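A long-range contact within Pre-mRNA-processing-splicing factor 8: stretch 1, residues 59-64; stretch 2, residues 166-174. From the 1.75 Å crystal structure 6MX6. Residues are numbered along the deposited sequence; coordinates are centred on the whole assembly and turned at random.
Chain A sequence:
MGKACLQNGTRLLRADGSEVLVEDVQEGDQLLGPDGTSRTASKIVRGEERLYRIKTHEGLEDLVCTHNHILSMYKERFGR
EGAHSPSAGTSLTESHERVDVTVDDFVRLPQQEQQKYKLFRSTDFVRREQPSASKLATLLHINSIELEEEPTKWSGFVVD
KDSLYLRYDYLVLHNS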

# COMPACT_ATOMS: atom_id res chain seq x y z
N GLY A 59 1.72 7.25 14.19
CA GLY A 59 2.07 8.47 13.49
C GLY A 59 2.83 8.24 12.20
O GLY A 59 4.00 8.62 12.08
N LEU A 60 2.18 7.62 11.23
CA LEU A 60 2.75 7.38 9.91
C LEU A 60 1.89 8.11 8.89
O LEU A 60 0.71 8.39 9.13
CB LEU A 60 2.79 5.88 9.57
CG LEU A 60 3.87 4.98 10.18
CD1 LEU A 60 5.25 5.62 10.11
CD2 LEU A 60 3.53 4.61 11.60
N GLU A 61 2.48 8.40 7.73
CA GLU A 61 1.76 9.11 6.67
C GLU A 61 0.54 8.33 6.23
O GLU A 61 0.57 7.10 6.13
CB GLU A 61 2.69 9.34 5.47
CG GLU A 61 3.65 10.51 5.66
CD GLU A 61 4.38 10.89 4.37
OE1 GLU A 61 4.13 10.24 3.33
OE2 GLU A 61 5.20 11.82 4.42
N ASP A 62 -0.55 9.05 5.96
CA ASP A 62 -1.76 8.41 5.43
C ASP A 62 -1.44 7.68 4.12
O ASP A 62 -0.62 8.13 3.32
CB ASP A 62 -2.85 9.44 5.13
CG ASP A 62 -3.28 10.25 6.34
OD1 ASP A 62 -2.90 9.90 7.48
OD2 ASP A 62 -4.00 11.25 6.13
N LEU A 63 -2.13 6.57 3.90
CA LEU A 63 -2.07 5.86 2.62
C LEU A 63 -3.30 6.23 1.81
O LEU A 63 -4.42 6.04 2.28
CB LEU A 63 -1.99 4.35 2.82
CG LEU A 63 -1.95 3.51 1.54
CD1 LEU A 63 -0.65 3.82 0.76
CD2 LEU A 63 -2.06 2.03 1.88
N VAL A 64 -3.12 6.75 0.60
CA VAL A 64 -4.26 7.20 -0.21
C VAL A 64 -4.25 6.42 -1.51
O VAL A 64 -3.25 6.43 -2.23
CB VAL A 64 -4.24 8.71 -0.46
CG1 VAL A 64 -5.48 9.14 -1.21
CG2 VAL A 64 -4.13 9.49 0.86
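Stretch 2 (166-174) LRYDYLVLH

Stretch 2 meets stretch 1 through side chains rather than through paired backbones: one arginine, held by an aspartate of its own turn, grips a backbone carbonyl of stretch 1, with a bridging water on one flank and a small leucine cluster on the other. The evidence against direct strand pairing is the spacing. The nearest CA atoms across the contact, Leu60 CA and Asp169 CA, are 8.0 Å apart, and neither hydrogen bond between the stretches joins main chain to main chain. The buried surface, 343 Å² summed over both sides, is correspondingly modest.

Stretch 1 is extended throughout its contacting part, from Leu60 at phi/psi -118/157 to Leu63 at -100/124, and becomes strand at Leu63 and Val64. Stretch 2 folds back on itself in a type I beta turn from Arg167 to Tyr170, with Tyr168 at -60/-28 and Asp169 at -96/20. Tyr170 N to Arg167 O at 2.8 Å closes the turn, and Arg167 N to Leu171 O at 2.9 Å joins its two arms. Strand is established by Val172 and runs to His174, heading roughly the same way as stretch 1, whereas the arm from Leu166 to Asp169 runs against it.

Arg167 points its CA-to-CB bond toward stretch 1 and donates twice to one acceptor: NH1 lies 2.9 Å and NH2 3.0 Å from Glu61 O. The N-H...O angles of 139° and 138° are those expected when a single oxygen is shared by both terminal nitrogens. Asp169 orients the guanidinium from within the turn, since Arg167 NE is 2.9 Å from Asp169 OD1 and Arg167 NH2 is 2.6 Å from Asp169 OD2, the latter a salt bridge. Glu61 CB covers one face of the guanidinium, 4.0 Å from Arg167 NH2, while Leu60 CB approaches its edge at 3.9 Å from the same NH2.

Water 1 ties Tyr168 and Asp169, the two central residues of the turn, to the backbone of stretch 1. It accepts from Glu61 N at 2.8 Å, donates to Asp169 OD2 at 2.8 Å and hydrogen-bonds Tyr168 OH, also at 2.8 Å. Tyr168 starts sideways, but its end comes nearer, bringing OH to 3.1 Å from Glu61 CD. A second water donates to Asp62 O at 3.0 Å and accepts a weak hydrogen bond from Arg167 NH1 at 3.0 Å.

Beyond the arginine the contact turns apolar. Leu63 points toward stretch 2, and its CD1 lies 3.8 Å from Leu173 CD2, while its CD2 reaches Leu171 CD2 at a looser 4.4 Å. Asp62 and Val64 point away, consistent with the alternation of an extended chain.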

# COMPACT_ATOMS: atom_id res chain seq x y z
N LEU A 166 7.93 -1.54 -1.11
CA LEU A 166 8.01 -0.77 0.12
C LEU A 166 7.74 0.71 -0.11
O LEU A 166 8.31 1.31 -1.03
CB LEU A 166 9.38 -0.94 0.78
CG LEU A 166 9.65 -2.33 1.37
CD1 LEU A 166 10.95 -2.30 2.16
CD2 LEU A 166 8.49 -2.82 2.22
N ARG A 167 6.90 1.29 0.74
CA ARG A 167 6.86 2.73 0.92
C ARG A 167 8.14 3.20 1.61
O ARG A 167 8.88 2.40 2.18
CB ARG A 167 5.63 3.13 1.75
CG ARG A 167 5.12 4.56 1.53
CD ARG A 167 3.74 4.78 2.16
NE ARG A 167 3.80 4.88 3.62
CZ ARG A 167 2.80 5.30 4.38
NH1 ARG A 167 1.65 5.65 3.82
NH2 ARG A 167 2.93 5.37 5.70
N TYR A 168 8.39 4.51 1.55
CA TYR A 168 9.64 5.06 2.07
C TYR A 168 9.82 4.76 3.56
O TYR A 168 10.97 4.69 4.03
CB TYR A 168 9.68 6.57 1.81
CG TYR A 168 8.90 7.34 2.84
CD1 TYR A 168 7.51 7.39 2.79
CD2 TYR A 168 9.54 7.98 3.89
CE1 TYR A 168 6.78 8.08 3.75
CE2 TYR A 168 8.83 8.67 4.85
CZ TYR A 168 7.45 8.72 4.78
OH TYR A 168 6.76 9.41 5.74
N ASP A 169 8.73 4.61 4.31
CA ASP A 169 8.78 4.25 5.73
C ASP A 169 8.62 2.76 5.96
O ASP A 169 8.25 2.34 7.06
CB ASP A 169 7.72 5.03 6.52
CG ASP A 169 6.30 4.69 6.08
OD1 ASP A 169 6.12 3.97 5.07
OD2 ASP A 169 5.34 5.14 6.74
N TYR A 170 8.86 1.94 4.93
CA TYR A 170 8.86 0.48 4.98
C TYR A 170 7.47 -0.13 5.15
O TYR A 170 7.37 -1.34 5.36
CB TYR A 170 9.81 -0.03 6.07
CG TYR A 170 11.23 0.46 5.85
CD1 TYR A 170 12.02 -0.10 4.86
CD2 TYR A 170 11.75 1.49 6.62
CE1 TYR A 170 13.32 0.35 4.65
CE2 TYR A 170 13.04 1.94 6.41
CZ TYR A 170 13.82 1.37 5.42
OH TYR A 170 15.10 1.82 5.22
N LEU A 171 6.40 0.66 5.05
CA LEU A 171 5.07 0.08 4.91
C LEU A 171 5.05 -0.83 3.68
O LEU A 171 5.54 -0.45 2.62
CB LEU A 171 4.02 1.19 4.77
CG LEU A 171 2.57 0.75 4.57
CD1 LEU A 171 2.06 0.04 5.81
CD2 LEU A 171 1.70 1.95 4.23
N VAL A 172 4.50 -2.03 3.84
CA VAL A 172 4.47 -3.01 2.77
C VAL A 172 3.22 -2.79 1.93
O VAL A 172 2.10 -2.83 2.44
CB VAL A 172 4.54 -4.44 3.31
CG1 VAL A 172 4.36 -5.45 2.17
CG2 VAL A 172 5.87 -4.67 4.05
N LEU A 173 3.42 -2.60 0.63
CA LEU A 173 2.37 -2.30 -0.33
C LEU A 173 2.29 -3.42 -1.36
O LEU A 173 3.29 -4.08 -1.65
CB LEU A 173 2.65 -0.97 -1.04
CG LEU A 173 2.67 0.27 -0.14
CD1 LEU A 173 3.26 1.46 -0.90
CD2 LEU A 173 1.26 0.56 0.39
N HIS A 174 1.10 -3.60 -1.92
CA HIS A 174 0.81 -4.59 -2.95
C HIS A 174 0.47 -3.90 -4.27
O HIS A 174 -0.03 -2.77 -4.27
CB HIS A 174 -0.38 -5.47 -2.52
CG HIS A 174 -0.61 -6.66 -3.40
ND1 HIS A 174 -1.13 -6.57 -4.67
CD2 HIS A 174 -0.42 -7.98 -3.16
CE1 HIS A 174 -1.24 -7.78 -5.19
NE2 HIS A 174 -0.81 -8.65 -4.30
O HOH W 1 5.24 7.81 7.49
O HOH W 2 1.51 7.41 1.34